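Local coordinates for 3-oxoacyl-[acyl-carrier-protein] synthase 3 (PDB 4EWP) that probably catalyses the first condensation of bacterial fatty acid synthesis, joining an acyl-CoA primer to malonyl-ACP with loss of carbon dioxide, at residues R53-A58 with R152-V157; E60-M65 with T91-H96; P99-L104 with A116-A121; G184-V189 with A344-L349; H204-L209 with L232-R237. All blocks are in the same frame, centred on the assembly; numbering follows the deposited sequence.

How the contacts relate
Contacts 1, 2 and 3 touch in turn within the N-terminal half. Contact 2 lies about 10 Å, centre to centre, from both contact 1 and contact 3. Arg152 N meets Thr93 OG1 at 2.9 Å between contacts 1 and 2, and the Phe94 ring packs on residues 99-101 of contact 3. Contact 5 touches contact 1, Leu236 N lying 2.8 Å from Val156 O in a probable hydrogen bond. Contact 4 stands apart, its centre about 30 Å from that of contact 1. Between side chains, Ala344 of contact 4 lies about 10 Å from His275, Arg55 about 9 Å from Asn306 and Thr93 about 10 Å from Cys123, all predicted active-site residues. All five touch the second subunit.

Contact 1 of 5, residues R53-A58 with R152-V157; sequences RQRATA and RLSDVV
Arg152 carries the polar part of this contact by pointing its guanidinium at the carbonyls of Thr57 and Ala58. Arg152 NH1 donates to Ala58 O at 2.9 Å with an N-H...O angle of 152°; the oxygen lies in the guanidinium plane, whereas the nitrogen sits above the carbonyl plane. A second bond, from Arg152 NH1 to Thr57 O at 3.0 Å, is weak, its angle at hydrogen 122°. One water closes a bridge, donating to Ala58 O and accepting from Arg152 NH2. At another edge of the guanidinium, Arg152 NE forms a salt bridge with Asp155 OD2 at 2.7 Å, also in plane, and Asp155 in turn pairs with Arg210 of the second subunit. The bend at chi3 (66°) sets NE off the line of the extended CB-CG-CD chain. That aliphatic part packs on segment 53-58, Ala56 CB lying 3.7 Å from Arg152 CD. Arg55 CD also touches Ser154 CB at 3.7 Å; their polar ends bond outside, Arg55 NE to Leu168 O and Ser154 OG to Asp170 OD2. With carboxylate, carbonyls and water around one guanidinium, its rotation is probably well fixed, and the loop after strand 144-152 is tied to residues 55-58 near the dimer interface.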
# COMPACT_ATOMS: atom_id res chain seq x y z
N ARG A 53 -19.92 5.61 18.19
CA ARG A 53 -18.93 5.09 17.26
C ARG A 53 -18.36 3.76 17.76
O ARG A 53 -18.23 3.53 18.97
CB ARG A 53 -17.81 6.11 16.99
CG ARG A 53 -16.79 6.29 18.12
CD ARG A 53 -17.33 7.18 19.22
NE ARG A 53 -17.58 8.55 18.76
CZ ARG A 53 -18.62 9.29 19.15
NH1 ARG A 53 -18.76 10.53 18.69
NH2 ARG A 53 -19.51 8.80 20.01
N GLN A 54 -18.06 2.88 16.81
CA GLN A 54 -17.41 1.61 17.11
C GLN A 54 -16.01 1.86 17.65
O GLN A 54 -15.23 2.58 17.04
CB GLN A 54 -17.34 0.76 15.83
CG GLN A 54 -18.71 0.30 15.39
CD GLN A 54 -18.80 -0.12 13.94
OE1 GLN A 54 -19.90 -0.37 13.44
NE2 GLN A 54 -17.66 -0.20 13.27
N ARG A 55 -15.72 1.30 18.81
CA ARG A 55 -14.38 1.39 19.37
C ARG A 55 -13.85 -0.01 19.70
O ARG A 55 -14.44 -0.74 20.50
CB ARG A 55 -14.34 2.33 20.58
CG ARG A 55 -14.44 3.82 20.21
CD ARG A 55 -13.31 4.21 19.25
NE ARG A 55 -13.37 5.59 18.78
CZ ARG A 55 -13.01 6.65 19.51
NH1 ARG A 55 -12.57 6.51 20.75
NH2 ARG A 55 -13.09 7.88 18.98
N ALA A 56 -12.76 -0.38 19.05
CA ALA A 56 -12.18 -1.71 19.18
C ALA A 56 -11.40 -1.85 20.46
O ALA A 56 -10.80 -0.89 20.94
CB ALA A 56 -11.28 -2.02 17.97
N THR A 57 -11.39 -3.06 21.01
CA THR A 57 -10.55 -3.39 22.15
C THR A 57 -9.12 -3.65 21.67
O THR A 57 -8.88 -3.67 20.46
CB THR A 57 -11.05 -4.65 22.88
OG1 THR A 57 -10.99 -5.77 21.99
CG2 THR A 57 -12.48 -4.46 23.35
N ALA A 58 -8.21 -3.86 22.61
CA ALA A 58 -6.81 -4.19 22.31
C ALA A 58 -6.66 -5.46 21.47
O ALA A 58 -5.79 -5.52 20.60
CB ALA A 58 -6.01 -4.31 23.60
N ARG A 152 -8.05 0.59 12.80
CA ARG A 152 -8.27 0.88 14.21
C ARG A 152 -7.82 2.32 14.43
O ARG A 152 -6.74 2.58 14.98
CB ARG A 152 -7.56 -0.11 15.15
CG ARG A 152 -8.06 -0.00 16.61
CD ARG A 152 -7.71 -1.20 17.48
NE ARG A 152 -6.27 -1.35 17.68
CZ ARG A 152 -5.69 -2.39 18.27
NH1 ARG A 152 -6.42 -3.42 18.72
NH2 ARG A 152 -4.36 -2.42 18.39
N LEU A 153 -8.64 3.25 13.96
CA LEU A 153 -8.35 4.68 14.04
C LEU A 153 -8.18 5.15 15.47
O LEU A 153 -7.52 6.16 15.72
CB LEU A 153 -9.47 5.48 13.38
CG LEU A 153 -9.66 5.33 11.87
CD1 LEU A 153 -10.95 5.98 11.45
CD2 LEU A 153 -8.48 5.95 11.13
N SER A 154 -8.79 4.45 16.42
CA SER A 154 -8.70 4.88 17.81
C SER A 154 -7.25 4.83 18.29
O SER A 154 -6.90 5.46 19.28
CB SER A 154 -9.63 4.05 18.71
OG SER A 154 -9.37 2.66 18.57
N ASP A 155 -6.39 4.11 17.57
CA ASP A 155 -4.97 4.09 17.94
C ASP A 155 -4.25 5.39 17.61
O ASP A 155 -3.18 5.64 18.17
CB ASP A 155 -4.24 2.93 17.27
CG ASP A 155 -4.45 1.63 17.98
OD1 ASP A 155 -4.69 1.67 19.21
OD2 ASP A 155 -4.39 0.59 17.30
N VAL A 156 -4.82 6.19 16.71
CA VAL A 156 -4.20 7.45 16.30
C VAL A 156 -5.06 8.72 16.52
O VAL A 156 -4.89 9.71 15.81
CB VAL A 156 -3.74 7.39 14.83
CG1 VAL A 156 -2.51 6.52 14.69
CG2 VAL A 156 -4.86 6.88 13.94
N VAL A 157 -5.95 8.70 17.49
CA VAL A 157 -6.67 9.92 17.83
C VAL A 157 -6.09 10.57 19.09
O VAL A 157 -5.57 9.89 19.97
CB VAL A 157 -8.19 9.70 18.01
CG1 VAL A 157 -8.84 9.34 16.68
CG2 VAL A 157 -8.47 8.63 19.05
O HOH W 1 -3.11 -4.12 20.39

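Contact 2 of 5, residues E60-M65 with T91-H96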
# COMPACT_ATOMS: atom_id res chain seq x y z
N GLU A 60 -8.84 -6.67 19.38
CA GLU A 60 -9.44 -6.48 18.06
C GLU A 60 -8.52 -5.66 17.15
O GLU A 60 -8.78 -4.48 16.88
CB GLU A 60 -10.80 -5.80 18.18
CG GLU A 60 -11.86 -6.71 18.75
CD GLU A 60 -13.15 -6.00 19.00
OE1 GLU A 60 -13.14 -4.97 19.71
OE2 GLU A 60 -14.18 -6.46 18.45
N THR A 61 -7.44 -6.31 16.72
CA THR A 61 -6.43 -5.65 15.91
C THR A 61 -6.91 -5.52 14.47
O THR A 61 -7.96 -6.05 14.09
CB THR A 61 -5.13 -6.47 15.90
OG1 THR A 61 -5.41 -7.79 15.43
CG2 THR A 61 -4.53 -6.55 17.32
N VAL A 62 -6.14 -4.81 13.67
CA VAL A 62 -6.43 -4.75 12.25
C VAL A 62 -6.55 -6.16 11.62
O VAL A 62 -7.52 -6.45 10.92
CB VAL A 62 -5.41 -3.83 11.52
CG1 VAL A 62 -5.51 -3.96 9.99
CG2 VAL A 62 -5.63 -2.38 11.97
N PRO A 63 -5.58 -7.05 11.87
CA PRO A 63 -5.71 -8.39 11.28
C PRO A 63 -6.89 -9.21 11.81
O PRO A 63 -7.49 -9.95 11.03
CB PRO A 63 -4.38 -9.07 11.66
CG PRO A 63 -3.41 -7.93 11.79
CD PRO A 63 -4.23 -6.81 12.41
N VAL A 64 -7.20 -9.09 13.10
CA VAL A 64 -8.35 -9.76 13.65
C VAL A 64 -9.65 -9.31 12.96
O VAL A 64 -10.44 -10.13 12.49
CB VAL A 64 -8.45 -9.54 15.17
CG1 VAL A 64 -9.84 -9.91 15.69
CG2 VAL A 64 -7.39 -10.38 15.87
N MET A 65 -9.85 -8.00 12.89
CA MET A 65 -11.04 -7.43 12.27
C MET A 65 -11.11 -7.75 10.77
O MET A 65 -12.17 -8.12 10.26
CB MET A 65 -11.11 -5.91 12.51
CG MET A 65 -11.21 -5.53 14.01
SD MET A 65 -11.72 -3.81 14.23
CE MET A 65 -10.23 -2.92 13.77
N THR A 91 -5.48 0.02 4.64
CA THR A 91 -5.42 0.45 6.03
C THR A 91 -4.23 1.38 6.25
O THR A 91 -3.22 1.27 5.56
CB THR A 91 -5.24 -0.75 6.98
OG1 THR A 91 -5.21 -0.30 8.34
CG2 THR A 91 -3.92 -1.45 6.70
N VAL A 92 -4.34 2.28 7.23
CA VAL A 92 -3.20 3.12 7.61
C VAL A 92 -2.89 2.99 9.09
O VAL A 92 -2.11 3.77 9.63
CB VAL A 92 -3.45 4.62 7.32
CG1 VAL A 92 -3.64 4.86 5.83
CG2 VAL A 92 -4.66 5.15 8.12
N THR A 93 -3.50 2.02 9.77
CA THR A 93 -3.35 1.97 11.22
C THR A 93 -2.64 0.72 11.73
O THR A 93 -2.45 0.56 12.93
CB THR A 93 -4.71 2.15 11.96
OG1 THR A 93 -5.73 1.36 11.33
CG2 THR A 93 -5.15 3.59 11.90
N PHE A 94 -2.25 -0.17 10.83
CA PHE A 94 -1.48 -1.34 11.23
C PHE A 94 -0.10 -0.85 11.67
O PHE A 94 0.63 -0.24 10.89
CB PHE A 94 -1.38 -2.31 10.05
CG PHE A 94 -0.74 -3.65 10.37
CD1 PHE A 94 0.38 -4.08 9.65
CD2 PHE A 94 -1.27 -4.48 11.35
CE1 PHE A 94 0.95 -5.33 9.90
CE2 PHE A 94 -0.69 -5.72 11.61
CZ PHE A 94 0.41 -6.15 10.89
N PRO A 95 0.25 -1.08 12.95
CA PRO A 95 1.43 -0.50 13.62
C PRO A 95 2.75 -1.20 13.32
O PRO A 95 3.56 -1.41 14.22
CB PRO A 95 1.09 -0.68 15.10
CG PRO A 95 0.23 -1.89 15.14
CD PRO A 95 -0.59 -1.86 13.88
N HIS A 96 2.96 -1.55 12.06
CA HIS A 96 4.23 -2.09 11.61
C HIS A 96 4.56 -1.52 10.25
O HIS A 96 3.75 -1.62 9.33
CB HIS A 96 4.16 -3.60 11.49
CG HIS A 96 3.89 -4.30 12.78
ND1 HIS A 96 4.89 -4.76 13.61
CD2 HIS A 96 2.72 -4.61 13.40
CE1 HIS A 96 4.35 -5.33 14.67
NE2 HIS A 96 3.04 -5.25 14.57
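Val62 and Phe94 mark the closest backbone approach, 6.1 Å between their CA atoms, where the first turn of helix 62-76 meets the irregular loop 91-96. Val62 directs its branches to different partners. Val62 CG1, anti to the backbone N (chi1 168°), meets Thr91 OG1 tip to tip at 4.0 Å, while Val62 CG2 lies 3.8 Å from Thr93 OG1, the Val62 and Thr93 side chains crossing at about a right angle. The hydroxyls have polar partners of their own, Thr91 OG1 at Val150 O and Thr93 OG1 at Glu151, so the valine covers oxygens that are already bonded. The helix start is defined by Thr61 at the N-cap: Thr61 OG1 accepts from Val64 N at 3.2 Å with an N-H...O angle of 163°. In this thiolase-like fold the helix start packs against the loop leaving strand 86-90 of the N-terminal mixed sheet. Pro63 extends the apolar surface. Pro63 CG approaches Phe94 CE2 at 3.5 Å, the two side chains crossing at about a right angle. His96 CD2 lies 3.7 Å above one face of the Phe94 ring, offset toward the rim, and Trp197 of the second subunit packs on the same phenylalanine.

Contact 3 of 5, residues P99-L104 with A116-A121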
# COMPACT_ATOMS: atom_id res chain seq x y z
N PRO A 99 6.29 -6.49 8.02
CA PRO A 99 5.57 -6.74 6.76
C PRO A 99 4.12 -6.29 6.83
O PRO A 99 3.68 -5.76 7.85
CB PRO A 99 5.65 -8.26 6.60
CG PRO A 99 6.31 -8.82 7.87
CD PRO A 99 6.43 -7.70 8.85
N SER A 100 3.36 -6.52 5.77
CA SER A 100 2.00 -6.01 5.69
C SER A 100 1.03 -6.81 6.56
O SER A 100 1.32 -7.92 7.01
CB SER A 100 1.52 -6.07 4.25
OG SER A 100 1.44 -7.43 3.84
N ALA A 101 -0.14 -6.23 6.77
CA ALA A 101 -1.23 -6.89 7.47
C ALA A 101 -1.83 -7.95 6.55
O ALA A 101 -2.27 -9.02 6.98
CB ALA A 101 -2.27 -5.86 7.84
N ALA A 102 -1.85 -7.61 5.26
CA ALA A 102 -2.45 -8.45 4.24
C ALA A 102 -1.87 -9.86 4.29
O ALA A 102 -2.58 -10.85 4.06
CB ALA A 102 -2.24 -7.83 2.85
N ALA A 103 -0.57 -9.94 4.56
CA ALA A 103 0.11 -11.23 4.54
C ALA A 103 -0.37 -12.09 5.69
O ALA A 103 -0.54 -13.30 5.53
CB ALA A 103 1.64 -11.05 4.57
N LEU A 104 -0.61 -11.46 6.84
CA LEU A 104 -1.24 -12.17 7.97
C LEU A 104 -2.66 -12.59 7.64
O LEU A 104 -3.06 -13.73 7.90
CB LEU A 104 -1.27 -11.30 9.24
CG LEU A 104 0.01 -11.14 10.06
CD1 LEU A 104 -0.21 -10.10 11.15
CD2 LEU A 104 0.44 -12.47 10.67
N ALA A 116 -0.41 -10.78 -1.50
CA ALA A 116 -1.09 -10.08 -0.44
C ALA A 116 -0.31 -8.81 -0.19
O ALA A 116 0.91 -8.87 0.03
CB ALA A 116 -1.10 -10.94 0.82
N TYR A 117 -0.98 -7.66 -0.23
CA TYR A 117 -0.31 -6.39 0.08
C TYR A 117 -1.26 -5.38 0.71
O TYR A 117 -2.48 -5.47 0.51
CB TYR A 117 0.32 -5.78 -1.18
CG TYR A 117 -0.64 -5.42 -2.31
CD1 TYR A 117 -1.08 -4.11 -2.49
CD2 TYR A 117 -1.06 -6.37 -3.23
CE1 TYR A 117 -1.94 -3.78 -3.55
CE2 TYR A 117 -1.90 -6.05 -4.27
CZ TYR A 117 -2.33 -4.77 -4.44
OH TYR A 117 -3.16 -4.48 -5.49
N ASP A 118 -0.71 -4.44 1.46
CA ASP A 118 -1.50 -3.34 2.02
C ASP A 118 -1.38 -2.15 1.08
O ASP A 118 -0.37 -2.01 0.38
CB ASP A 118 -0.98 -2.89 3.39
CG ASP A 118 -1.13 -3.96 4.47
OD1 ASP A 118 -1.73 -5.04 4.21
OD2 ASP A 118 -0.63 -3.71 5.59
N VAL A 119 -2.41 -1.31 1.08
CA VAL A 119 -2.47 -0.11 0.26
C VAL A 119 -2.67 1.10 1.17
O VAL A 119 -3.34 1.01 2.20
CB VAL A 119 -3.66 -0.19 -0.72
CG1 VAL A 119 -4.15 1.19 -1.10
CG2 VAL A 119 -3.29 -0.99 -1.95
N SER A 120 -2.05 2.23 0.82
CA SER A 120 -2.23 3.45 1.59
C SER A 120 -2.94 4.50 0.73
O SER A 120 -2.31 5.15 -0.12
CB SER A 120 -0.89 4.01 2.08
OG SER A 120 -1.09 5.17 2.88
N ALA A 121 -4.24 4.65 0.98
CA ALA A 121 -5.05 5.63 0.28
C ALA A 121 -6.15 6.14 1.20
O ALA A 121 -7.27 6.51 0.75
CB ALA A 121 -5.61 5.04 -0.99
O HOH W 2 2.77 -7.54 1.33
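Asp118 reaches from strand 116-120 to the start of helix 101-108, and its carboxylate takes two backbone N-H groups there. Asp118 CB lies 4.1 Å from Ser100 CB, the first contact along the side chain. Anti to the carbonyl carbon and beside the backbone N (chi1 -65°), Asp118 CG comes to 3.4 Å from the same Ser100 CB. From CG the two oxygens diverge to consecutive amides. Asp118 OD2 accepts from Ala101 N at 2.8 Å in a nearly straight bond, 172° at the hydrogen, entering on the syn side but somewhat out of the carboxylate plane. Asp118 OD1 accepts from Ala102 N through its syn lone pair, also at 2.8 Å, with an angle of 145°. The methyl of Ala102 is packed closely beside this bond, next to Asp118 OD1 and Tyr117 O. Both carboxylate oxygens are thus held, which resists rotation about chi2, and the N-terminal end of the helix dipole would probably favour the ionised form.

Ser100 occupies the N-cap position, its OG accepting from Ala103 N at 3.3 Å. The same hydroxyl donates to a water that in turn donates to Ala116 O, so a solvent bridge runs beside the direct bonds. Toward the start of the strand, Ala102 CB and Ala116 CB touch at 3.9 Å, where small side chains let the helix lie close to the strand. Asp118 and Ser120 also pair with a strand of the second subunit, continuing the sheet across the dimer. Strand 86-90, helix 101-108 and strand 116-120 together make a beta-alpha-beta unit, a recurrent element of the thiolase-like fold.

Contact 4 of 5, residues G184-V189 with A344-L349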
# COMPACT_ATOMS: atom_id res chain seq x y z
N GLY A 184 -20.22 -5.62 -13.82
CA GLY A 184 -20.74 -5.36 -12.49
C GLY A 184 -20.05 -4.21 -11.78
O GLY A 184 -20.51 -3.77 -10.72
N ILE A 185 -18.96 -3.72 -12.37
CA ILE A 185 -18.20 -2.59 -11.82
C ILE A 185 -17.87 -1.60 -12.93
O ILE A 185 -17.17 -1.93 -13.89
CB ILE A 185 -16.89 -3.07 -11.15
CG1 ILE A 185 -17.18 -4.14 -10.09
CG2 ILE A 185 -16.11 -1.91 -10.55
CD1 ILE A 185 -15.93 -4.64 -9.38
N SER A 186 -18.37 -0.38 -12.81
CA SER A 186 -18.16 0.64 -13.83
C SER A 186 -16.73 1.19 -13.75
O SER A 186 -16.06 1.01 -12.73
CB SER A 186 -19.18 1.77 -13.67
OG SER A 186 -18.83 2.61 -12.58
N PRO A 187 -16.28 1.88 -14.82
CA PRO A 187 -14.88 2.35 -14.86
C PRO A 187 -14.58 3.28 -13.71
O PRO A 187 -15.33 4.23 -13.46
CB PRO A 187 -14.80 3.11 -16.20
CG PRO A 187 -15.95 2.56 -17.03
CD PRO A 187 -17.04 2.20 -16.04
N SER A 188 -13.49 3.01 -13.00
CA SER A 188 -13.17 3.82 -11.83
C SER A 188 -12.89 5.27 -12.19
O SER A 188 -12.26 5.57 -13.20
CB SER A 188 -12.00 3.22 -11.06
OG SER A 188 -12.41 2.07 -10.34
N VAL A 189 -13.38 6.17 -11.34
CA VAL A 189 -13.00 7.58 -11.39
C VAL A 189 -12.24 7.88 -10.09
O VAL A 189 -12.82 7.94 -9.00
CB VAL A 189 -14.24 8.50 -11.51
CG1 VAL A 189 -13.80 9.97 -11.52
CG2 VAL A 189 -15.02 8.15 -12.78
N ALA A 344 -14.16 6.46 -7.01
CA ALA A 344 -15.58 6.18 -7.17
C ALA A 344 -15.88 5.15 -8.26
O ALA A 344 -15.18 5.10 -9.27
CB ALA A 344 -16.36 7.48 -7.46
N GLN A 345 -16.95 4.38 -8.05
CA GLN A 345 -17.46 3.43 -9.04
C GLN A 345 -18.96 3.29 -8.90
O GLN A 345 -19.52 3.49 -7.82
CB GLN A 345 -16.86 2.03 -8.83
CG GLN A 345 -15.38 1.94 -8.95
CD GLN A 345 -14.68 2.01 -7.61
OE1 GLN A 345 -15.31 2.05 -6.55
NE2 GLN A 345 -13.36 2.04 -7.66
N VAL A 346 -19.61 2.90 -9.98
CA VAL A 346 -20.96 2.36 -9.86
C VAL A 346 -20.84 0.83 -9.83
O VAL A 346 -20.11 0.23 -10.64
CB VAL A 346 -21.87 2.83 -10.99
CG1 VAL A 346 -23.20 2.10 -10.94
CG2 VAL A 346 -22.07 4.36 -10.89
N VAL A 347 -21.50 0.21 -8.87
CA VAL A 347 -21.39 -1.23 -8.72
C VAL A 347 -22.76 -1.88 -8.63
O VAL A 347 -23.68 -1.31 -8.08
CB VAL A 347 -20.55 -1.64 -7.50
CG1 VAL A 347 -19.12 -1.08 -7.60
CG2 VAL A 347 -21.22 -1.21 -6.20
N ARG A 348 -22.87 -3.07 -9.21
CA ARG A 348 -24.05 -3.91 -9.03
C ARG A 348 -23.94 -4.62 -7.68
O ARG A 348 -23.02 -5.40 -7.45
CB ARG A 348 -24.10 -4.94 -10.16
CG ARG A 348 -25.38 -5.74 -10.22
CD ARG A 348 -25.81 -5.92 -11.66
NE ARG A 348 -26.92 -5.03 -11.98
CZ ARG A 348 -26.98 -4.26 -13.06
NH1 ARG A 348 -25.99 -4.27 -13.95
NH2 ARG A 348 -28.04 -3.47 -13.25
N LEU A 349 -24.87 -4.34 -6.77
CA LEU A 349 -24.75 -4.88 -5.41
C LEU A 349 -24.91 -6.39 -5.41
O LEU A 349 -25.73 -6.93 -6.15
CB LEU A 349 -25.77 -4.23 -4.49
CG LEU A 349 -25.64 -2.72 -4.29
CD1 LEU A 349 -26.94 -2.13 -3.72
CD2 LEU A 349 -24.45 -2.42 -3.40
O HOH W 3 -20.60 -5.47 -8.54
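Ile185 and Val347, with CA atoms 4.7 Å apart, lie where segments 184-189 and 344-348 run nearly antiparallel, their end-to-end directions 170° apart. They lie at the edge of the C-terminal mixed sheet of the thiolase-like fold, where strand 189-192 flanks strand 341-348. The pairing falls into two ladders: a single bridge at Ile185 and Val347, and an antiparallel hydrogen-bonded pair at Val189 and Ala344, with the register shifting by one between them. In the first, Arg348 N donates to Gly184 O and Ser186 N donates to Val346 O at 2.8 Å. In the second, Val189 N bonds to Ala344 O and Ala344 N to Val189 O.

Between the ladders, serine side chains take over from backbone atoms. Ser186 OG lies between its own backbone N and carbonyl carbon (chi1 76°) and accepts from Val346 N at 2.7 Å, with 159° at the hydrogen. Val346 CB packs against Ser186 OG at 3.4 Å. Apolar contact is slight: Ile185 CG2 meets Val347 CG1 at 4.3 Å, and Ile185 also touches Ile16 of strand 13-22. A water donates to both Gly184 O and Arg348 O. The amide of Gln345 is shared, OE1 with Gln333 and NE2 with Cys127 O as well as Ser188 OG. In that last bond Gln345 NE2 donates to Ser188 OG at 2.8 Å, the oxygen lying in the amide plane.

Contact 5 of 5, residues H204-L209 with L232-R237; sequences HSQLEL and LWPTLR
Leu209 forms the apolar centre through its CD2 methyl, which meets both Trp233 and Pro234. Its first bond points toward the loop facing helix 206-219, and CG lies anti to the backbone N (chi1 175°). Leu209 CD2 lies 3.7 Å from Trp233 CE3, the side chains crossing at a slant, and 4.0 Å from Pro234 CD, where they cross at about a right angle. Within the loop, Pro234 CD sits 3.5 Å above the indole plane of Trp233, offset toward the rim, while Trp233 NE1 hydrogen-bonds to Asp155 O. Farther out, Pro234 CB lies close to His204 O at 3.3 Å. The polar edge is His204: His204 NE2 donates to Leu232 O at 2.7 Å with 162° at the hydrogen. The acceptor lies in the imidazole plane, but the donor stands above the carbonyl plane. Ser205 OG caps the helix by accepting from Leu207 N at 3.0 Å. Leu209 also packs on its counterpart Leu209 of the second subunit, and Trp233 N bonds to Glu214 there. The site is a helix N-terminus packed on a loop at the homodimer interface, beside the two-stranded antiparallel sheet of 200-202 and 236-238.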
# COMPACT_ATOMS: atom_id res chain seq x y z
N HIS A 204 2.66 15.14 13.41
CA HIS A 204 4.07 15.21 13.02
C HIS A 204 4.66 13.85 12.66
O HIS A 204 4.11 12.80 12.98
CB HIS A 204 4.92 15.86 14.12
CG HIS A 204 4.60 15.37 15.49
ND1 HIS A 204 3.88 16.12 16.40
CD2 HIS A 204 4.88 14.19 16.11
CE1 HIS A 204 3.74 15.43 17.52
NE2 HIS A 204 4.33 14.26 17.37
N SER A 205 5.80 13.91 11.98
CA SER A 205 6.50 12.73 11.51
C SER A 205 6.91 11.77 12.63
O SER A 205 7.25 12.18 13.75
CB SER A 205 7.74 13.16 10.73
OG SER A 205 8.63 12.08 10.58
N GLN A 206 6.89 10.47 12.30
CA GLN A 206 7.34 9.45 13.23
C GLN A 206 8.79 9.67 13.63
O GLN A 206 9.20 9.35 14.74
CB GLN A 206 7.15 8.05 12.62
CG GLN A 206 5.71 7.72 12.25
CD GLN A 206 5.60 6.40 11.51
OE1 GLN A 206 6.61 5.74 11.25
NE2 GLN A 206 4.37 6.00 11.17
N LEU A 207 9.58 10.26 12.72
CA LEU A 207 10.98 10.55 13.02
C LEU A 207 11.18 11.51 14.20
O LEU A 207 12.23 11.50 14.85
CB LEU A 207 11.70 11.10 11.78
CG LEU A 207 11.68 10.19 10.55
CD1 LEU A 207 12.49 10.81 9.43
CD2 LEU A 207 12.20 8.80 10.91
N GLU A 208 10.20 12.36 14.47
CA GLU A 208 10.34 13.26 15.62
C GLU A 208 10.27 12.40 16.86
O GLU A 208 11.02 12.59 17.81
CB GLU A 208 9.24 14.32 15.64
CG GLU A 208 9.33 15.34 14.50
CD GLU A 208 8.52 16.60 14.79
OE1 GLU A 208 8.26 17.38 13.84
OE2 GLU A 208 8.15 16.80 15.98
N LEU A 209 9.38 11.41 16.81
CA LEU A 209 9.22 10.47 17.90
C LEU A 209 10.51 9.66 18.05
O LEU A 209 11.05 9.55 19.15
CB LEU A 209 7.99 9.59 17.66
CG LEU A 209 7.68 8.43 18.61
CD1 LEU A 209 7.47 8.92 20.03
CD2 LEU A 209 6.44 7.65 18.13
N LEU A 232 3.44 13.20 21.94
CA LEU A 232 4.52 12.97 20.99
C LEU A 232 4.11 11.88 19.99
O LEU A 232 4.50 11.93 18.82
CB LEU A 232 5.81 12.58 21.71
CG LEU A 232 6.77 13.71 22.12
CD1 LEU A 232 6.09 15.08 22.10
CD2 LEU A 232 7.37 13.44 23.49
N TRP A 233 3.33 10.91 20.44
CA TRP A 233 2.76 9.92 19.53
C TRP A 233 1.95 10.68 18.47
O TRP A 233 1.06 11.45 18.81
CB TRP A 233 1.87 8.95 20.30
CG TRP A 233 1.13 7.96 19.43
CD1 TRP A 233 -0.22 7.92 19.19
CD2 TRP A 233 1.70 6.88 18.68
NE1 TRP A 233 -0.52 6.88 18.34
CE2 TRP A 233 0.64 6.22 18.02
CE3 TRP A 233 3.00 6.40 18.51
CZ2 TRP A 233 0.85 5.11 17.20
CZ3 TRP A 233 3.20 5.29 17.70
CH2 TRP A 233 2.13 4.66 17.05
N PRO A 234 2.29 10.49 17.19
CA PRO A 234 1.58 11.24 16.15
C PRO A 234 0.11 10.86 16.11
O PRO A 234 -0.23 9.67 16.24
CB PRO A 234 2.26 10.78 14.85
CG PRO A 234 3.57 10.24 15.27
CD PRO A 234 3.35 9.63 16.63
N THR A 235 -0.76 11.85 15.94
CA THR A 235 -2.19 11.60 15.86
C THR A 235 -2.80 12.35 14.70
O THR A 235 -2.23 13.30 14.20
CB THR A 235 -2.90 11.99 17.16
OG1 THR A 235 -2.62 13.37 17.45
CG2 THR A 235 -2.43 11.12 18.30
N LEU A 236 -3.99 11.91 14.30
CA LEU A 236 -4.69 12.46 13.15
C LEU A 236 -5.26 13.85 13.44
O LEU A 236 -5.67 14.16 14.57
CB LEU A 236 -5.80 11.49 12.76
CG LEU A 236 -6.07 11.10 11.31
CD1 LEU A 236 -4.79 10.95 10.53
CD2 LEU A 236 -6.87 9.81 11.27
N ARG A 237 -5.28 14.70 12.42
CA ARG A 237 -5.80 16.05 12.56
C ARG A 237 -6.37 16.45 11.21
O ARG A 237 -6.02 15.85 10.18
CB ARG A 237 -4.67 16.99 13.03
CG ARG A 237 -4.49 18.28 12.24
CD ARG A 237 -3.66 18.08 10.98
NE ARG A 237 -4.27 18.75 9.83
CZ ARG A 237 -4.36 20.07 9.68
NH1 ARG A 237 -3.87 20.88 10.62
NH2 ARG A 237 -4.93 20.58 8.60